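Local coordinates for protein pectinesterase A (Erwinia chrysanthemi, PDB 2NTP) that removes methyl esters from pectin, hydrolysing methylated polygalacturonate to release methanol, probably the first step in maceration and soft-rotting of plant tissue, at residues V174-G179 against G205-P210. Numbering follows the deposited sequence.
Sequences VDFIFG and GYLTAP. With ADA (alpha-D-galactopyranuronic acid), chain C; ADA (alpha-D-galactopyranuronic acid), chain B.
The carboxylate of Asp175, the catalytic nucleophile, lies between Ala209, Tyr206 and the bound saccharide. Asp175 CG meets the methyl CB of Ala209 at 3.4 Å, while Asp175 OD1 runs beside the Tyr206 ring, 3.5 Å from Tyr206 CD1, the two side chains pointing the same way with planes 48° apart. Asp175 OD2 lies 2.6 Å from O6B of the galacturonate of chain C. Asp175 CG stands anti to its own carbonyl carbon (chi1 -59°), which sets it beside the backbone N and OD1 next to the Tyr206 ring; a salt bridge from OD1 to Arg243 NE holds that oxygen. Tyr206 extends past this carboxylate, and Tyr206 OH hydrogen-bonds O3 of the galacturonate of chain B (2.8 Å), in the plane of the ring. Behind the nucleophile, both segments turn a corner, at 175-177 and at 207. There Asp175 N and Phe176 N both make weak hydrogen bonds to Tyr206 O. Leu207 O lies over the centre of the Phe176 ring, and Leu207 CG packs on Phe176 CZ at 3.9 Å. Ile177 N donates to Leu207 O at 3.0 Å. Past the corner the strands run parallel: Ala209 N donates to Ile177 O (2.9 Å) in the carbonyl plane, and Gly179 N to Ala209 O (3.2 Å), from above that carbonyl's own plane. Farther out, Phe178 stacks on Tyr157, and Thr208 OG1 is hydrogen-bonded to Leu241 O and Thr265 OG1, tying segment 205-210 to neighbouring coils. Two successive coils of a right-handed parallel beta-helix thus build part of the pectin methylesterase substrate cleft, placing the nucleophile beside a sugar-binding tyrosine.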
loop_
_atom_site.group_PDB
_atom_site.type_symbol
_atom_site.label_atom_id
_atom_site.label_comp_id
_atom_site.label_asym_id
_atom_site.label_seq_id
_atom_site.Cartn_x
_atom_site.Cartn_y
_atom_site.Cartn_z
ATOM N N VAL A 174 10.186 1.464 3.656
ATOM C CA VAL A 174 9.768 0.995 4.979
ATOM C C VAL A 174 8.259 0.787 5.037
ATOM O O VAL A 174 7.491 1.730 4.838
ATOM C CB VAL A 174 10.204 1.998 6.086
ATOM C CG1 VAL A 174 9.509 1.694 7.423
ATOM C CG2 VAL A 174 11.723 1.995 6.247
ATOM N N ASP A 175 7.847 -0.454 5.312
ATOM C CA ASP A 175 6.441 -0.788 5.547
ATOM C C ASP A 175 5.560 -0.344 4.381
ATOM O O ASP A 175 4.512 0.274 4.593
ATOM C CB ASP A 175 5.942 -0.154 6.867
ATOM C CG ASP A 175 6.732 -0.614 8.092
ATOM O OD1 ASP A 175 7.572 -1.520 7.971
ATOM O OD2 ASP A 175 6.503 -0.062 9.196
ATOM N N PHE A 176 5.983 -0.637 3.148
ATOM C CA PHE A 176 5.311 -0.021 1.999
ATOM C C PHE A 176 3.968 -0.645 1.610
ATOM O O PHE A 176 3.240 -0.091 0.785
ATOM C CB PHE A 176 6.252 0.309 0.816
ATOM C CG PHE A 176 6.802 -0.884 0.059
ATOM C CD1 PHE A 176 6.073 -1.473 -0.977
ATOM C CD2 PHE A 176 8.092 -1.355 0.320
ATOM C CE1 PHE A 176 6.601 -2.546 -1.718
ATOM C CE2 PHE A 176 8.637 -2.421 -0.420
ATOM C CZ PHE A 176 7.888 -3.020 -1.434
ATOM N N ILE A 177 3.647 -1.781 2.222
ATOM C CA ILE A 177 2.280 -2.298 2.244
ATOM C C ILE A 177 1.987 -2.555 3.707
ATOM O O ILE A 177 2.628 -3.401 4.320
ATOM C CB ILE A 177 2.111 -3.617 1.456
ATOM C CG1 ILE A 177 2.530 -3.436 -0.009
ATOM C CG2 ILE A 177 0.657 -4.105 1.551
ATOM C CD1 ILE A 177 2.703 -4.756 -0.777
ATOM N N PHE A 178 1.039 -1.819 4.273
ATOM C CA PHE A 178 0.778 -1.934 5.713
ATOM C C PHE A 178 -0.695 -1.741 6.039
ATOM O O PHE A 178 -1.442 -1.142 5.258
ATOM C CB PHE A 178 1.655 -0.949 6.513
ATOM C CG PHE A 178 1.232 0.496 6.395
ATOM C CD1 PHE A 178 1.397 1.190 5.198
ATOM C CD2 PHE A 178 0.684 1.167 7.489
ATOM C CE1 PHE A 178 1.001 2.520 5.081
ATOM C CE2 PHE A 178 0.301 2.509 7.390
ATOM C CZ PHE A 178 0.463 3.185 6.186
ATOM N N GLY A 179 -1.107 -2.251 7.197
ATOM C CA GLY A 179 -2.486 -2.077 7.645
ATOM C C GLY A 179 -3.175 -3.385 7.976
ATOM O O GLY A 179 -2.566 -4.455 7.936
ATOM N N GLY A 205 14.656 -1.601 4.475
ATOM C CA GLY A 205 13.199 -1.541 4.605
ATOM C C GLY A 205 12.502 -2.861 4.829
ATOM O O GLY A 205 13.145 -3.879 5.093
ATOM N N TYR A 206 11.174 -2.818 4.735
ATOM C CA TYR A 206 10.304 -3.974 4.978
ATOM C C TYR A 206 9.147 -3.874 3.998
ATOM O O TYR A 206 8.499 -2.827 3.889
ATOM C CB TYR A 206 9.769 -3.978 6.424
ATOM C CG TYR A 206 10.816 -3.592 7.448
ATOM C CD1 TYR A 206 11.023 -2.253 7.781
ATOM C CD2 TYR A 206 11.628 -4.556 8.051
ATOM C CE1 TYR A 206 12.000 -1.880 8.695
ATOM C CE2 TYR A 206 12.616 -4.189 8.978
ATOM C CZ TYR A 206 12.784 -2.843 9.291
ATOM O OH TYR A 206 13.747 -2.440 10.188
ATOM N N LEU A 207 8.886 -4.956 3.278
ATOM C CA LEU A 207 7.815 -4.951 2.278
ATOM C C LEU A 207 6.462 -4.733 2.931
ATOM O O LEU A 207 5.637 -3.968 2.435
ATOM C CB LEU A 207 7.779 -6.268 1.498
ATOM C CG LEU A 207 8.674 -6.395 0.265
ATOM C CD1 LEU A 207 10.146 -6.303 0.609
ATOM C CD2 LEU A 207 8.371 -7.706 -0.444
ATOM N N THR A 208 6.233 -5.419 4.047
ATOM C CA THR A 208 4.923 -5.379 4.683
ATOM C C THR A 208 4.999 -5.082 6.169
ATOM O O THR A 208 5.986 -5.397 6.829
ATOM C CB THR A 208 4.131 -6.693 4.475
ATOM O OG1 THR A 208 4.755 -7.767 5.195
ATOM C CG2 THR A 208 4.047 -7.051 2.987
ATOM N N ALA A 209 3.937 -4.470 6.678
ATOM C CA ALA A 209 3.766 -4.280 8.116
ATOM C C ALA A 209 2.286 -4.481 8.430
ATOM O O ALA A 209 1.541 -3.509 8.595
ATOM C CB ALA A 209 4.249 -2.899 8.552
ATOM N N PRO A 210 1.849 -5.753 8.479
ATOM C CA PRO A 210 0.435 -6.043 8.721
ATOM C C PRO A 210 0.043 -5.799 10.174
ATOM O O PRO A 210 0.839 -6.056 11.088
ATOM C CB PRO A 210 0.326 -7.529 8.377
ATOM C CG PRO A 210 1.676 -8.078 8.714
ATOM C CD PRO A 210 2.644 -6.989 8.327
HETATM C C1 ADA C . 7.827 4.693 12.088
HETATM C C2 ADA C . 7.001 4.579 13.366
HETATM C C3 ADA C . 6.289 3.225 13.406
HETATM C C4 ADA C . 5.488 3.012 12.119
HETATM C C5 ADA C . 6.429 3.124 10.918
HETATM C C6 ADA C . 5.741 2.936 9.590
HETATM O O2 ADA C . 7.865 4.736 14.497
HETATM O O3 ADA C . 5.438 3.157 14.558
HETATM O O4 ADA C . 4.489 4.034 12.009
HETATM O O5 ADA C . 7.021 4.432 10.935
HETATM O O6B ADA C . 4.927 1.994 9.412
HETATM O O6A ADA C . 6.036 3.749 8.691
HETATM C C1 ADA B . 16.075 2.560 13.421
HETATM C C2 ADA B . 15.030 1.456 13.216
HETATM C C3 ADA B . 14.969 1.036 11.746
HETATM C C4 ADA B . 14.723 2.253 10.854
HETATM C C5 ADA B . 15.753 3.359 11.131
HETATM C C6 ADA B . 15.416 4.603 10.350
HETATM O O1 ADA B . 17.405 2.049 13.230
HETATM O O2 ADA B . 15.322 0.323 14.046
HETATM O O3 ADA B . 13.940 0.060 11.540
HETATM O O4 ADA B . 13.382 2.737 11.037
HETATM O O5 ADA B . 15.828 3.670 12.537
HETATM O O6B ADA B . 14.708 5.485 10.889
HETATM O O6A ADA B . 15.854 4.710 9.180
#